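Local coordinates for beta-ketoacyl-[acyl-carrier-protein] synthase III (Pseudomonas aeruginosa, PDB 2X3E) that probably catalyses the first condensation of fatty acid synthesis, joining acetyl-CoA to malonyl-ACP to give 3-oxobutanoyl-ACP, at residues R4-V8 with E173-L177; G41-H46 with I275-G279; L247-Q251 with S285-L290. The protein carries 1 engineered substitution. One frame throughout, in Å; residues are numbered along the deposited sequence. Where two conformers were deposited one is given.

Contact 1. Residues R4-V8 with E173-L177; sequences RAAVV and EEGAL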
ATOM      1  N   ARG A   4      20.517   2.562 -13.431  1.00 27.54           N
ATOM      2  CA  ARG A   4      19.898   3.494 -12.445  1.00 25.83           C
ATOM      3  C   ARG A   4      19.469   2.760 -11.168  1.00 24.20           C
ATOM      4  O   ARG A   4      18.533   1.947 -11.173  1.00 24.88           O
ATOM      5  CB  ARG A   4      18.718   4.225 -13.083  1.00 26.73           C
ATOM      6  CG  ARG A   4      18.252   5.442 -12.313  1.00 26.36           C
ATOM      7  CD  ARG A   4      17.277   6.273 -13.137  1.00 28.32           C
ATOM      8  NE  ARG A   4      16.245   6.862 -12.281  1.00 27.85           N
ATOM      9  CZ  ARG A   4      16.137   8.151 -11.963  1.00 26.39           C
ATOM     10  NH1 ARG A   4      16.986   9.059 -12.434  1.00 25.55           N
ATOM     11  NH2 ARG A   4      15.154   8.535 -11.165  1.00 25.66           N
ATOM     12  N   ALA A   5      20.172   3.050 -10.074  1.00 21.91           N
ATOM     13  CA  ALA A   5      19.929   2.401  -8.794  1.00 20.06           C
ATOM     14  C   ALA A   5      19.207   3.345  -7.840  1.00 18.50           C
ATOM     15  O   ALA A   5      19.137   4.557  -8.068  1.00 17.48           O
ATOM     16  CB  ALA A   5      21.246   1.949  -8.178  1.00 19.77           C
ATOM     17  N   ALA A   6      18.672   2.768  -6.770  1.00 17.04           N
ATOM     18  CA  ALA A   6      18.131   3.528  -5.655  1.00 16.19           C
ATOM     19  C   ALA A   6      19.128   3.445  -4.515  1.00 15.60           C
ATOM     20  O   ALA A   6      19.478   2.347  -4.090  1.00 15.69           O
ATOM     21  CB  ALA A   6      16.798   2.951  -5.224  1.00 16.09           C
ATOM     22  N   VAL A   7      19.567   4.603  -4.020  1.00 15.27           N
ATOM     23  CA  VAL A   7      20.627   4.691  -3.024  1.00 15.31           C
ATOM     24  C   VAL A   7      20.135   5.289  -1.705  1.00 14.52           C
ATOM     25  O   VAL A   7      19.557   6.373  -1.680  1.00 14.72           O
ATOM     26  CB  VAL A   7      21.792   5.552  -3.557  1.00 15.84           C
ATOM     27  CG1 VAL A   7      22.825   5.781  -2.470  1.00 16.48           C
ATOM     28  CG2 VAL A   7      22.421   4.896  -4.781  1.00 16.99           C
ATOM     29  N   VAL A   8      20.382   4.585  -0.604  1.00 14.68           N
ATOM     30  CA  VAL A   8      20.076   5.118   0.728  1.00 14.53           C
ATOM     31  C   VAL A   8      21.009   6.297   1.012  1.00 14.81           C
ATOM     32  O   VAL A   8      22.223   6.180   0.860  1.00 15.26           O
ATOM     33  CB  VAL A   8      20.252   4.044   1.835  1.00 14.01           C
ATOM     34  CG1 VAL A   8      20.044   4.652   3.219  1.00 14.66           C
ATOM     35  CG2 VAL A   8      19.283   2.885   1.617  1.00 14.80           C
ATOM     36  N   GLU A 173      27.603   2.695  -6.084  1.00 24.42           N
ATOM     37  CA  GLU A 173      27.651   3.566  -4.901  1.00 23.73           C
ATOM     38  C   GLU A 173      27.287   2.806  -3.635  1.00 22.64           C
ATOM     39  O   GLU A 173      26.355   2.006  -3.639  1.00 21.85           O
ATOM     40  CB  GLU A 173      26.675   4.734  -5.036  1.00 23.20           C
ATOM     41  CG  GLU A 173      27.038   5.735  -6.090  1.00 24.64           C
ATOM     42  CD  GLU A 173      26.137   6.937  -6.042  1.00 24.56           C
ATOM     43  OE1 GLU A 173      25.130   6.959  -6.783  1.00 23.58           O
ATOM     44  OE2 GLU A 173      26.420   7.844  -5.231  1.00 25.79           O
ATOM     45  N   GLU A 174      28.006   3.076  -2.544  1.00 22.23           N
ATOM     46  CA  GLU A 174      27.576   2.601  -1.236  1.00 21.56           C
ATOM     47  C   GLU A 174      26.137   3.039  -1.039  1.00 19.98           C
ATOM     48  O   GLU A 174      25.792   4.181  -1.352  1.00 19.65           O
ATOM     49  CB  GLU A 174      28.426   3.203  -0.118  1.00 22.14           C
ATOM     50  CG  GLU A 174      29.841   2.681  -0.056  1.00 24.78           C
ATOM     51  CD  GLU A 174      30.678   3.383   1.003  1.00 26.74           C
ATOM     52  OE1 GLU A 174      30.224   4.404   1.568  1.00 28.34           O
ATOM     53  OE2 GLU A 174      31.799   2.914   1.269  1.00 30.32           O
ATOM     54  N   GLY A 175      25.303   2.131  -0.542  1.00 18.41           N
ATOM     55  CA  GLY A 175      23.911   2.449  -0.222  1.00 17.45           C
ATOM     56  C   GLY A 175      22.919   2.049  -1.293  1.00 16.57           C
ATOM     57  O   GLY A 175      21.713   2.079  -1.060  1.00 16.40           O
ATOM     58  N   ALA A 176      23.419   1.688  -2.472  1.00 16.51           N
ATOM     59  CA  ALA A 176      22.563   1.182  -3.536  1.00 16.10           C
ATOM     60  C   ALA A 176      21.954  -0.152  -3.121  1.00 15.67           C
ATOM     61  O   ALA A 176      22.639  -1.023  -2.582  1.00 15.68           O
ATOM     62  CB  ALA A 176      23.343   1.026  -4.830  1.00 16.09           C
ATOM     63  N   LEU A 177      20.662  -0.303  -3.373  1.00 15.58           N
ATOM     64  CA  LEU A 177      19.970  -1.549  -3.069  1.00 15.43           C
ATOM     65  C   LEU A 177      20.382  -2.563  -4.133  1.00 16.17           C
ATOM     66  O   LEU A 177      20.116  -2.359  -5.312  1.00 16.94           O
ATOM     67  CB  LEU A 177      18.455  -1.334  -3.066  1.00 14.91           C
ATOM     68  CG  LEU A 177      17.918  -0.220  -2.168  1.00 15.11           C
ATOM     69  CD1 LEU A 177      16.400  -0.160  -2.281  1.00 15.04           C
ATOM     70  CD2 LEU A 177      18.351  -0.393  -0.721  1.00 14.91           C
TER
HETATM   71  O   HOH W   1      18.703  -0.198  -6.669  1.00 10.57           O
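Val7 and Ala176 face each other as the non-hydrogen-bonded pair of a single antiparallel beta bridge, with their CA atoms 4.0 Å apart. Two backbone bonds flank the pair. Leu177 N gives to Ala6 O at 3.0 Å, and Val8 N gives to Gly175 O at 2.9 Å. The same two oxygens also receive CA-H contacts, from Ala176 CA and Val7 CA.

The side chains packed around the bridge are mostly apolar. Val7 straddles the bend of the loop: CG1 lies 3.6 Å from Glu174 O, while CG2 rests 4.0 Å from Ala176 CB. CG1 is anti to the backbone N (chi1 173°), which leaves CG2 beside that N and next to the alanine. Ala5 CB meets Ala176 CB as well. At the other end Val8 CG2 and Leu177 CD2 meet at 4.1 Å, their side chains crossing at about a right angle.

The loop is shaped by a type II turn from Glu173 to Ala176, with Gly175 at positive phi. The contact joins strand 5-14, outermost within this chain of a five-stranded mixed sheet, to the loop entering strand 177-184 of the four-stranded sheet. Farther out, Glu173 OE2 pairs with Arg167 and Glu174 OE1 with Lys325. A water accepts from Ala6 N and donates to Leu177 O at 2.9 Å.

Contact 2. Residues G41-H46 with I275-G279; sequences GVRQRH and IAEVG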
ATOM      1  N   GLY A  41      12.101 -11.111  26.242  1.00 42.51           N
ATOM      2  CA  GLY A  41      13.341 -10.353  26.431  1.00 41.06           C
ATOM      3  C   GLY A  41      13.155  -8.842  26.330  1.00 38.57           C
ATOM      4  O   GLY A  41      14.102  -8.080  26.541  1.00 38.12           O
ATOM      5  N   VAL A  42      11.936  -8.406  26.016  1.00 36.11           N
ATOM      6  CA  VAL A  42      11.620  -6.992  25.906  1.00 33.97           C
ATOM      7  C   VAL A  42      11.454  -6.416  27.310  1.00 34.43           C
ATOM      8  O   VAL A  42      10.672  -6.935  28.107  1.00 34.65           O
ATOM      9  CB  VAL A  42      10.317  -6.772  25.115  1.00 32.76           C
ATOM     10  CG1 VAL A  42       9.940  -5.296  25.097  1.00 31.49           C
ATOM     11  CG2 VAL A  42      10.461  -7.308  23.700  1.00 31.60           C
ATOM     12  N   ARG A  43      12.197  -5.352  27.602  1.00 33.76           N
ATOM     13  CA  ARG A  43      12.134  -4.700  28.908  1.00 34.84           C
ATOM     14  C   ARG A  43      11.332  -3.401  28.877  1.00 33.64           C
ATOM     15  O   ARG A  43      10.768  -3.000  29.891  1.00 34.31           O
ATOM     16  CB  ARG A  43      13.541  -4.462  29.456  1.00 35.72           C
ATOM     17  CG  ARG A  43      14.320  -5.760  29.671  1.00 38.31           C
ATOM     18  CD  ARG A  43      15.182  -5.737  30.934  1.00 41.74           C
ATOM     19  NE  ARG A  43      15.741  -7.058  31.226  1.00 44.94           N
ATOM     20  CZ  ARG A  43      16.443  -7.373  32.317  1.00 48.10           C
ATOM     21  NH1 ARG A  43      16.695  -6.464  33.257  1.00 49.14           N
ATOM     22  NH2 ARG A  43      16.902  -8.614  32.472  1.00 49.72           N
ATOM     23  N   GLN A  44      11.278  -2.736  27.726  1.00 31.93           N
ATOM     24  CA  GLN A  44      10.369  -1.606  27.578  1.00 31.04           C
ATOM     25  C   GLN A  44       9.859  -1.418  26.157  1.00 29.13           C
ATOM     26  O   GLN A  44      10.434  -1.922  25.186  1.00 28.12           O
ATOM     27  CB  GLN A  44      10.988  -0.308  28.119  1.00 31.64           C
ATOM     28  CG  GLN A  44      12.342   0.073  27.549  1.00 31.80           C
ATOM     29  CD  GLN A  44      12.673   1.552  27.751  1.00 32.50           C
ATOM     30  OE1 GLN A  44      12.643   2.065  28.873  1.00 33.81           O
ATOM     31  NE2 GLN A  44      12.999   2.237  26.662  1.00 31.61           N
ATOM     32  N   ARG A  45       8.754  -0.693  26.056  1.00 28.00           N
ATOM     33  CA  ARG A  45       8.136  -0.416  24.778  1.00 26.48           C
ATOM     34  C   ARG A  45       7.492   0.972  24.819  1.00 25.41           C
ATOM     35  O   ARG A  45       6.933   1.383  25.843  1.00 26.08           O
ATOM     36  CB  ARG A  45       7.166  -1.541  24.350  1.00 26.83           C
ATOM     37  CG  ARG A  45       5.998  -1.920  25.283  1.00 29.10           C
ATOM     38  CD  ARG A  45       6.386  -2.486  26.650  1.00 31.39           C
ATOM     39  NE  ARG A  45       6.757  -3.901  26.703  1.00 32.97           N
ATOM     40  CZ  ARG A  45       7.262  -4.496  27.784  1.00 34.55           C
ATOM     41  NH1 ARG A  45       7.572  -5.783  27.758  1.00 36.00           N
ATOM     42  NH2 ARG A  45       7.468  -3.812  28.908  1.00 36.33           N
ATOM     43  N   HIS A  46       7.638   1.707  23.720  1.00 23.34           N
ATOM     44  CA  HIS A  46       7.140   3.071  23.634  1.00 22.38           C
ATOM     45  C   HIS A  46       5.694   3.046  23.148  1.00 21.93           C
ATOM     46  O   HIS A  46       5.343   2.266  22.253  1.00 20.92           O
ATOM     47  CB  HIS A  46       8.033   3.914  22.722  1.00 21.37           C
ATOM     48  CG  HIS A  46       9.405   4.141  23.283  1.00 21.00           C
ATOM     49  ND1 HIS A  46       9.792   5.343  23.831  1.00 20.46           N
ATOM     50  CD2 HIS A  46      10.473   3.315  23.393  1.00 20.99           C
ATOM     51  CE1 HIS A  46      11.040   5.249  24.258  1.00 20.99           C
ATOM     52  NE2 HIS A  46      11.475   4.028  24.006  1.00 22.17           N
ATOM     53  N   ILE A 275      15.566  -4.620  20.396  1.00 21.71           N
ATOM     54  CA  ILE A 275      14.239  -5.097  20.803  1.00 21.59           C
ATOM     55  C   ILE A 275      14.008  -4.990  22.317  1.00 22.35           C
ATOM     56  O   ILE A 275      12.875  -4.826  22.768  1.00 22.70           O
ATOM     57  CB  ILE A 275      13.982  -6.548  20.305  1.00 21.58           C
ATOM     58  CG1 ILE A 275      12.483  -6.871  20.350  1.00 21.81           C
ATOM     59  CG2 ILE A 275      14.814  -7.565  21.096  1.00 21.61           C
ATOM     60  CD1 ILE A 275      12.139  -8.178  19.705  1.00 22.75           C
ATOM     61  N   ALA A 276      15.080  -5.063  23.099  1.00 22.50           N
ATOM     62  CA  ALA A 276      14.978  -4.883  24.551  1.00 23.39           C
ATOM     63  C   ALA A 276      14.480  -3.490  24.958  1.00 23.61           C
ATOM     64  O   ALA A 276      13.777  -3.357  25.964  1.00 24.32           O
ATOM     65  CB  ALA A 276      16.324  -5.176  25.216  1.00 23.90           C
ATOM     66  N   GLU A 277      14.830  -2.469  24.165  1.00 23.34           N
ATOM     67  CA  GLU A 277      14.527  -1.075  24.509  0.50 23.75           C
ATOM     68  C   GLU A 277      13.252  -0.549  23.857  1.00 23.02           C
ATOM     69  O   GLU A 277      12.631   0.371  24.378  1.00 23.54           O
ATOM     70  CB  GLU A 277      15.694  -0.157  24.131  0.50 24.04           C
ATOM     71  CG  GLU A 277      16.990  -0.456  24.869  0.50 25.72           C
ATOM     72  CD  GLU A 277      17.846  -1.468  24.138  0.50 26.55           C
ATOM     73  OE1 GLU A 277      17.354  -2.050  23.153  0.50 27.07           O
ATOM     74  OE2 GLU A 277      19.007  -1.687  24.545  0.50 28.22           O
ATOM     75  N   VAL A 278      12.871  -1.119  22.717  1.00 21.59           N
ATOM     76  CA  VAL A 278      11.715  -0.617  21.966  1.00 20.66           C
ATOM     77  C   VAL A 278      10.630  -1.657  21.691  1.00 20.26           C
ATOM     78  O   VAL A 278       9.549  -1.300  21.239  1.00 20.39           O
ATOM     79  CB  VAL A 278      12.153   0.030  20.620  1.00 20.07           C
ATOM     80  CG1 VAL A 278      13.163   1.139  20.871  1.00 19.53           C
ATOM     81  CG2 VAL A 278      12.727  -1.007  19.651  1.00 18.60           C
ATOM     82  N   GLY A 279      10.906  -2.927  21.968  1.00 19.85           N
ATOM     83  CA  GLY A 279       9.968  -3.994  21.645  1.00 19.44           C
ATOM     84  C   GLY A 279       9.845  -4.211  20.147  1.00 18.23           C
ATOM     85  O   GLY A 279      10.703  -3.784  19.374  1.00 17.92           O
TER
HETATM   86  O   HOH W   2       8.677   1.140  21.159  1.00  4.90           O
HETATM   87  O   HOH W   3      14.017   3.212  24.129  1.00 17.05           O
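Gln44 reaches over the end of helix 275-278 and lays its amide edge-on to Glu277 O. Gln44 NE2 donates to Glu277 O at 3.0 Å, in the carbonyl plane and on a lone pair. The acceptor also lies nearly in the glutamine amide plane. CG stands between the backbone N and the carbonyl carbon (chi1 55°), which sets it close to Glu277 O, and the extended chain beyond carries the amide to the same oxygen. The His46 ring turns its edge to the same carbonyl. Water 3, in the ring plane, is 2.7 Å from His46 NE2 and donates to Glu277 O.

Strand 44-46, paired antiparallel with strand 19-21, passes the C-terminal end of the helix, where Gly279 has positive phi. Ala276 O takes two donors, Arg43 N at 3.0 Å and Gln44 N at 3.1 Å. Val278 O is reached through a second water, which accepts from His46 N. Asn280, directly after Gly279, is a predicted active-site residue.

On the buried side, Val42 sets both methyls against the helix end. CG1 sits 3.7 Å from Gly279 CA, and CG2 meets Ile275 CG1 at 3.9 Å. Arg45 turns its guanidinium away, hydrogen-bonded to Ala155 O, Leu20 O and Asn22 OD1.

Contact 3. Residues L247-Q251 with S285-L290; sequences LVPHQ and SIPLAL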
ATOM      1  N   LEU A 247      23.548  -7.789   9.909  1.00 16.00           N
ATOM      2  CA  LEU A 247      22.238  -8.357   9.650  1.00 15.05           C
ATOM      3  C   LEU A 247      21.226  -7.584  10.491  1.00 14.82           C
ATOM      4  O   LEU A 247      21.351  -7.528  11.721  1.00 15.57           O
ATOM      5  CB  LEU A 247      22.204  -9.833  10.029  1.00 15.24           C
ATOM      6  CG  LEU A 247      20.892 -10.570   9.729  1.00 14.93           C
ATOM      7  CD1 LEU A 247      20.529 -10.487   8.254  1.00 14.43           C
ATOM      8  CD2 LEU A 247      21.008 -12.027  10.189  1.00 15.82           C
ATOM      9  N   VAL A 248      20.248  -6.981   9.828  1.00 14.34           N
ATOM     10  CA  VAL A 248      19.224  -6.181  10.496  1.00 14.46           C
ATOM     11  C   VAL A 248      17.853  -6.803  10.229  1.00 14.35           C
ATOM     12  O   VAL A 248      17.191  -6.482   9.244  1.00 14.39           O
ATOM     13  CB  VAL A 248      19.225  -4.716  10.031  1.00 14.30           C
ATOM     14  CG1 VAL A 248      18.359  -3.885  10.964  1.00 13.87           C
ATOM     15  CG2 VAL A 248      20.635  -4.168   9.997  1.00 15.06           C
ATOM     16  N   PRO A 249      17.439  -7.732  11.094  1.00 15.10           N
ATOM     17  CA  PRO A 249      16.150  -8.381  10.932  1.00 15.07           C
ATOM     18  C   PRO A 249      14.996  -7.595  11.556  1.00 15.32           C
ATOM     19  O   PRO A 249      15.198  -6.755  12.444  1.00 15.39           O
ATOM     20  CB  PRO A 249      16.343  -9.698  11.676  1.00 15.73           C
ATOM     21  CG  PRO A 249      17.325  -9.391  12.703  1.00 17.04           C
ATOM     22  CD  PRO A 249      18.252  -8.385  12.133  1.00 15.68           C
ATOM     23  N   HIS A 250      13.788  -7.885  11.094  1.00 15.16           N
ATOM     24  CA  HIS A 250      12.600  -7.490  11.816  1.00 15.30           C
ATOM     25  C   HIS A 250      12.740  -8.018  13.240  1.00 15.97           C
ATOM     26  O   HIS A 250      13.046  -9.196  13.453  1.00 16.84           O
ATOM     27  CB  HIS A 250      11.344  -8.056  11.137  1.00 15.49           C
ATOM     28  CG  HIS A 250      10.141  -8.092  12.026  1.00 14.99           C
ATOM     29  ND1 HIS A 250       9.702  -6.986  12.720  1.00 14.71           N
ATOM     30  CD2 HIS A 250       9.287  -9.096  12.335  1.00 14.35           C
ATOM     31  CE1 HIS A 250       8.633  -7.311  13.426  1.00 15.37           C
ATOM     32  NE2 HIS A 250       8.358  -8.585  13.207  1.00 14.00           N
ATOM     33  N   GLN A 251      12.522  -7.139  14.209  1.00 16.28           N
ATOM     34  CA  GLN A 251      12.740  -7.452  15.614  1.00 16.89           C
ATOM     35  C   GLN A 251      11.523  -8.206  16.171  1.00 18.07           C
ATOM     36  O   GLN A 251      10.753  -7.675  16.975  1.00 18.66           O
ATOM     37  CB  GLN A 251      13.018  -6.164  16.400  1.00 17.26           C
ATOM     38  CG  GLN A 251      14.133  -5.277  15.787  1.00 16.55           C
ATOM     39  CD  GLN A 251      15.535  -5.752  16.105  1.00 16.56           C
ATOM     40  OE1 GLN A 251      15.936  -5.766  17.268  1.00 18.05           O
ATOM     41  NE2 GLN A 251      16.300  -6.127  15.070  1.00 15.34           N
ATOM     42  N   SER A 285      10.487  -1.647  12.695  1.00 13.99           N
ATOM     43  CA  SER A 285      11.518  -2.365  13.462  1.00 14.14           C
ATOM     44  C   SER A 285      12.910  -2.282  12.841  1.00 14.08           C
ATOM     45  O   SER A 285      13.894  -2.024  13.544  1.00 14.52           O
ATOM     46  CB  SER A 285      11.115  -3.827  13.685  1.00 13.93           C
ATOM     47  OG  SER A 285      11.133  -4.574  12.480  1.00 14.49           O
ATOM     48  N   ILE A 286      12.987  -2.487  11.529  1.00 13.96           N
ATOM     49  CA  ILE A 286      14.267  -2.436  10.819  1.00 13.68           C
ATOM     50  C   ILE A 286      14.890  -1.028  10.837  1.00 13.88           C
ATOM     51  O   ILE A 286      16.040  -0.877  11.234  1.00 14.10           O
ATOM     52  CB  ILE A 286      14.142  -2.964   9.377  1.00 13.60           C
ATOM     53  CG1 ILE A 286      13.805  -4.457   9.398  1.00 13.80           C
ATOM     54  CG2 ILE A 286      15.446  -2.719   8.601  1.00 13.24           C
ATOM     55  CD1 ILE A 286      13.563  -5.053   8.013  1.00 12.38           C
ATOM     56  N   PRO A 287      14.132   0.015  10.449  1.00 13.42           N
ATOM     57  CA  PRO A 287      14.798   1.328  10.517  1.00 13.89           C
ATOM     58  C   PRO A 287      15.075   1.828  11.952  1.00 13.90           C
ATOM     59  O   PRO A 287      16.040   2.566  12.171  1.00 14.32           O
ATOM     60  CB  PRO A 287      13.839   2.249   9.760  1.00 13.82           C
ATOM     61  CG  PRO A 287      12.497   1.569   9.852  1.00 13.30           C
ATOM     62  CD  PRO A 287      12.816   0.099   9.794  1.00 13.52           C
ATOM     63  N   LEU A 288      14.269   1.423  12.928  1.00 13.78           N
ATOM     64  CA  LEU A 288      14.594   1.756  14.321  1.00 14.03           C
ATOM     65  C   LEU A 288      15.877   1.042  14.757  1.00 14.09           C
ATOM     66  O   LEU A 288      16.715   1.634  15.446  1.00 14.35           O
ATOM     67  CB  LEU A 288      13.444   1.435  15.267  1.00 14.14           C
ATOM     68  CG  LEU A 288      12.278   2.423  15.230  1.00 14.74           C
ATOM     69  CD1 LEU A 288      11.087   1.836  15.959  1.00 14.45           C
ATOM     70  CD2 LEU A 288      12.680   3.760  15.837  1.00 13.86           C
ATOM     71  N   ALA A 289      16.047  -0.213  14.334  1.00 14.00           N
ATOM     72  CA  ALA A 289      17.281  -0.953  14.620  1.00 14.09           C
ATOM     73  C   ALA A 289      18.489  -0.297  13.941  1.00 14.59           C
ATOM     74  O   ALA A 289      19.549  -0.170  14.551  1.00 14.47           O
ATOM     75  CB  ALA A 289      17.152  -2.437  14.202  1.00 13.95           C
ATOM     76  N   LEU A 290      18.319   0.125  12.689  1.00 14.48           N
ATOM     77  CA  LEU A 290      19.346   0.902  11.995  1.00 15.07           C
ATOM     78  C   LEU A 290      19.738   2.173  12.769  1.00 15.45           C
ATOM     79  O   LEU A 290      20.927   2.466  12.916  1.00 15.69           O
ATOM     80  CB  LEU A 290      18.896   1.265  10.567  1.00 14.92           C
ATOM     81  CG  LEU A 290      18.911   0.133   9.528  1.00 14.58           C
ATOM     82  CD1 LEU A 290      18.295   0.590   8.205  1.00 14.85           C
ATOM     83  CD2 LEU A 290      20.339  -0.390   9.301  1.00 14.47           C
TER
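Val248 fits its two methyls against one side of helix 285-295. CG1 lies between Ala289 CB, at 3.7 Å, and Ile286 CG2, at 3.9 Å. CG2 meets Leu290 CD2 at 3.9 Å, the two side chains crossing at about a right angle. The valine CB is directed toward the helix. The axes of strand segment 247-249 and helix segment 285-290 approach to 7.9 Å and make an angle of 139°.

Ile286 lies along the backbone that follows Val248. Its CG1 is 3.8 Å from His250 N, and its CD1 is near Val248 O. Its other neighbours include Leu307 of strand 304-311 and Phe115 of helix 114-127.

At the end of the strand the contact turns polar. His250 ND1 and Ser285 OG are hydrogen-bonded at 2.8 Å in a nearly straight line, and the oxygen lies in the ring plane at the ring edge. Ser285 OG stands between its backbone N and carbonyl carbon (chi1 69°), which aims it at the imidazole. It is also hydrogen-bonded to Val282 O, so the partner of ND1 is itself held by a second bond.

Gln251 folds back over its own strand, bent at chi2. NE2 donates to Pro249 O at 2.9 Å and also to Val272 O, while OE1 bonds to Asn274 N and Ser273 OG. This buried amide is thus gripped from both ends, and NE2 passes near Ala289 CB.

Strands 246-249 and 304-311 are parallel neighbours, with helix 285-295 the last helix in the connection between them: a beta-alpha-beta crossover. At its strand end, His250 touches Asn280 and the engineered Ala112; all three are predicted active-site positions, Ala112 probably that of the nucleophile. This is consistent with the Cys-His-Asn active site of the FabH family in the thiolase fold.

From the N terminus, strand 5-14 opens contact 1, which closes when the chain returns at 173-177, just before the four-stranded sheet begins. Residues 41-46 lie within that loop, but their partner 275-279 comes after it, so contacts 1 and 2 cross. Contact 3 opens at 247-251, inside the span of contact 2, and closes beyond it at 285-290; these two cross as well. Contacts 1 and 3 follow in series. Contact 1 joins the edge of one sheet to the entry of the other. Contact 2 brings strand 44-46 to the C-terminal end of helix 275-278. Contact 3 packs helix 285-295 on strand 246-249. Contacts 2 and 3 touch where Ile275 packs on Gln251.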